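Local coordinates for extracellular solute-binding protein family 5 (Brucella melitensis, PDB 4ONY) that probably captures peptides or similar solutes in the periplasm and delivers them to an ABC transporter for import, at residues R112-F117 / S168-F173. Numbering follows the deposited sequence.
Sequences RKWVEF and SVRFTF
Arg170 lays its guanidinium flat over the indole of Trp114, the two planes only 15° apart, and grips Glu116 with its edge. NH1 sits over the middle of the indole, 3.4 Å from Trp114 CD2, while CZ of Arg170 stands 3.8 Å from the centroid of the six-membered ring, a cation-pi contact over the face. The side chain runs extended to CD and then bends at chi3 (-73°), which turns NE back toward the neighbouring strand. In its own plane the guanidinium reaches Glu116 side-on: NH2 lies 3.0 Å from OE1 and NE 3.2 Å from that same oxygen, so one carboxylate atom takes both bonds of the salt bridge. The carboxylate is turned well out of the guanidinium plane, by 69°; its other oxygen, OE2, is bonded to Thr164 on strand 158-165. Ring on one side and carboxylate at the edge together would restrict rotation of the guanidinium.

Beneath these side chains, 114-117 and 168-173 are adjacent strands of an antiparallel sheet, one of several sheets in this family 5 solute-binding protein, with strand 97-108 flanking the first and strand 158-165 the second. Trp114 faces Thr172 and Glu116 faces Arg170 in non-hydrogen-bonded pairs; Val115 with Phe171 and Phe117 with Val169 are hydrogen-bonded pairs. Just ahead of Trp114, Lys113 O accepts an almost straight bond from Phe173 N, at 2.7 Å.

On the opposite face the contact is apolar. The rings of Phe117 and Phe171 meet obliquely, planes nearly perpendicular, with Phe117 CD2 3.8 Å from Phe171 CE1, and both rest on Ile185 of helix 181-187. Val115 points CG1 at the tip of the Phe173 ring, 3.7 Å from CZ, while Phe173 also packs against Pro182 of that helix.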
loop_
_atom_site.group_PDB
_atom_site.type_symbol
_atom_site.label_atom_id
_atom_site.label_comp_id
_atom_site.label_asym_id
_atom_site.label_seq_id
_atom_site.Cartn_x
_atom_site.Cartn_y
_atom_site.Cartn_z
ATOM N N ARG A 112 23.528 9.434 -7.937
ATOM C CA ARG A 112 22.907 9.401 -6.607
ATOM C C ARG A 112 23.830 9.036 -5.434
ATOM O O ARG A 112 23.404 8.417 -4.480
ATOM C CB ARG A 112 21.662 8.539 -6.622
ATOM C CG ARG A 112 20.599 9.207 -7.498
ATOM C CD ARG A 112 19.201 8.655 -7.299
ATOM N NE ARG A 112 18.293 9.307 -8.206
ATOM C CZ ARG A 112 17.054 8.900 -8.484
ATOM N NH1 ARG A 112 16.535 7.811 -7.930
ATOM N NH2 ARG A 112 16.346 9.555 -9.366
ATOM N N LYS A 113 25.082 9.491 -5.494
ATOM C CA LYS A 113 26.018 9.340 -4.381
ATOM C C LYS A 113 25.916 10.474 -3.369
ATOM O O LYS A 113 26.444 10.357 -2.251
ATOM C CB LYS A 113 27.436 9.267 -4.946
ATOM C CG LYS A 113 27.871 7.871 -5.440
ATOM C CD LYS A 113 28.536 7.852 -6.834
ATOM C CE LYS A 113 29.607 8.942 -7.098
ATOM N NZ LYS A 113 29.335 9.769 -8.338
ATOM N N TRP A 114 25.252 11.564 -3.731
ATOM C CA TRP A 114 24.942 12.650 -2.770
ATOM C C TRP A 114 23.671 13.361 -3.163
ATOM O O TRP A 114 23.257 13.280 -4.329
ATOM C CB TRP A 114 26.093 13.696 -2.662
ATOM C CG TRP A 114 26.450 14.342 -3.959
ATOM C CD1 TRP A 114 27.441 13.967 -4.804
ATOM C CD2 TRP A 114 25.801 15.464 -4.578
ATOM N NE1 TRP A 114 27.462 14.777 -5.909
ATOM C CE2 TRP A 114 26.473 15.710 -5.799
ATOM C CE3 TRP A 114 24.715 16.277 -4.228
ATOM C CZ2 TRP A 114 26.078 16.714 -6.686
ATOM C CZ3 TRP A 114 24.349 17.317 -5.092
ATOM C CH2 TRP A 114 25.024 17.519 -6.312
ATOM N N VAL A 115 23.045 14.028 -2.184
ATOM C CA VAL A 115 21.901 14.894 -2.432
ATOM C C VAL A 115 22.046 16.109 -1.536
ATOM O O VAL A 115 22.515 16.002 -0.410
ATOM C CB VAL A 115 20.536 14.166 -2.239
ATOM C CG1 VAL A 115 20.348 13.723 -0.801
ATOM C CG2 VAL A 115 19.357 15.055 -2.656
ATOM N N GLU A 116 21.675 17.269 -2.038
ATOM C CA GLU A 116 21.802 18.503 -1.283
ATOM C C GLU A 116 20.485 19.301 -1.327
ATOM O O GLU A 116 19.900 19.458 -2.378
ATOM C CB GLU A 116 22.987 19.330 -1.807
ATOM C CG GLU A 116 23.170 20.684 -1.100
ATOM C CD GLU A 116 24.515 21.363 -1.442
ATOM O OE1 GLU A 116 25.299 20.812 -2.223
ATOM O OE2 GLU A 116 24.854 22.411 -0.878
ATOM N N PHE A 117 20.041 19.765 -0.166
ATOM C CA PHE A 117 18.767 20.466 -0.001
ATOM C C PHE A 117 19.054 21.844 0.482
ATOM O O PHE A 117 19.948 22.031 1.335
ATOM C CB PHE A 117 17.919 19.767 1.060
ATOM C CG PHE A 117 17.607 18.333 0.736
ATOM C CD1 PHE A 117 16.547 18.007 -0.122
ATOM C CD2 PHE A 117 18.352 17.306 1.294
ATOM C CE1 PHE A 117 16.248 16.679 -0.422
ATOM C CE2 PHE A 117 18.076 15.993 0.972
ATOM C CZ PHE A 117 17.018 15.671 0.129
ATOM N N SER A 168 21.818 25.323 3.590
ATOM C CA SER A 168 22.024 24.110 2.762
ATOM C C SER A 168 22.648 22.947 3.507
ATOM O O SER A 168 23.584 23.117 4.272
ATOM C CB SER A 168 22.926 24.406 1.577
ATOM O OG SER A 168 22.190 25.084 0.606
ATOM N N VAL A 169 22.164 21.757 3.217
ATOM C CA VAL A 169 22.664 20.551 3.834
ATOM C C VAL A 169 22.865 19.466 2.797
ATOM O O VAL A 169 21.993 19.189 1.993
ATOM C CB VAL A 169 21.766 20.103 4.999
ATOM C CG1 VAL A 169 20.315 19.803 4.548
ATOM C CG2 VAL A 169 22.361 18.891 5.661
ATOM N N ARG A 170 24.015 18.823 2.830
ATOM C CA ARG A 170 24.346 17.771 1.879
ATOM C C ARG A 170 24.535 16.412 2.556
ATOM O O ARG A 170 25.225 16.310 3.553
ATOM C CB ARG A 170 25.622 18.123 1.102
ATOM C CG ARG A 170 26.011 17.011 0.141
ATOM C CD ARG A 170 27.302 17.248 -0.636
ATOM N NE ARG A 170 27.121 18.262 -1.669
ATOM C CZ ARG A 170 27.652 18.232 -2.904
ATOM N NH1 ARG A 170 28.435 17.218 -3.310
ATOM N NH2 ARG A 170 27.414 19.238 -3.754
ATOM N N PHE A 171 23.903 15.384 2.002
ATOM C CA PHE A 171 24.072 13.986 2.440
ATOM C C PHE A 171 24.935 13.291 1.404
ATOM O O PHE A 171 24.571 13.264 0.225
ATOM C CB PHE A 171 22.705 13.271 2.462
ATOM C CG PHE A 171 21.737 13.834 3.461
ATOM C CD1 PHE A 171 21.048 15.002 3.208
ATOM C CD2 PHE A 171 21.505 13.188 4.655
ATOM C CE1 PHE A 171 20.150 15.518 4.137
ATOM C CE2 PHE A 171 20.625 13.699 5.585
ATOM C CZ PHE A 171 19.954 14.873 5.333
ATOM N N THR A 172 26.076 12.764 1.808
ATOM C CA THR A 172 26.903 11.933 0.923
ATOM C C THR A 172 26.769 10.479 1.329
ATOM O O THR A 172 26.948 10.152 2.504
ATOM C CB THR A 172 28.376 12.354 1.007
ATOM O OG1 THR A 172 28.468 13.746 0.768
ATOM C CG2 THR A 172 29.254 11.586 -0.017
ATOM N N PHE A 173 26.444 9.617 0.372
ATOM C CA PHE A 173 26.118 8.239 0.656
ATOM C C PHE A 173 27.300 7.307 0.495
ATOM O O PHE A 173 28.249 7.626 -0.193
ATOM C CB PHE A 173 24.950 7.777 -0.234
ATOM C CG PHE A 173 23.746 8.668 -0.113
ATOM C CD1 PHE A 173 23.139 8.841 1.128
ATOM C CD2 PHE A 173 23.293 9.384 -1.175
ATOM C CE1 PHE A 173 22.069 9.691 1.279
ATOM C CE2 PHE A 173 22.200 10.218 -1.033
ATOM C CZ PHE A 173 21.582 10.369 0.197
#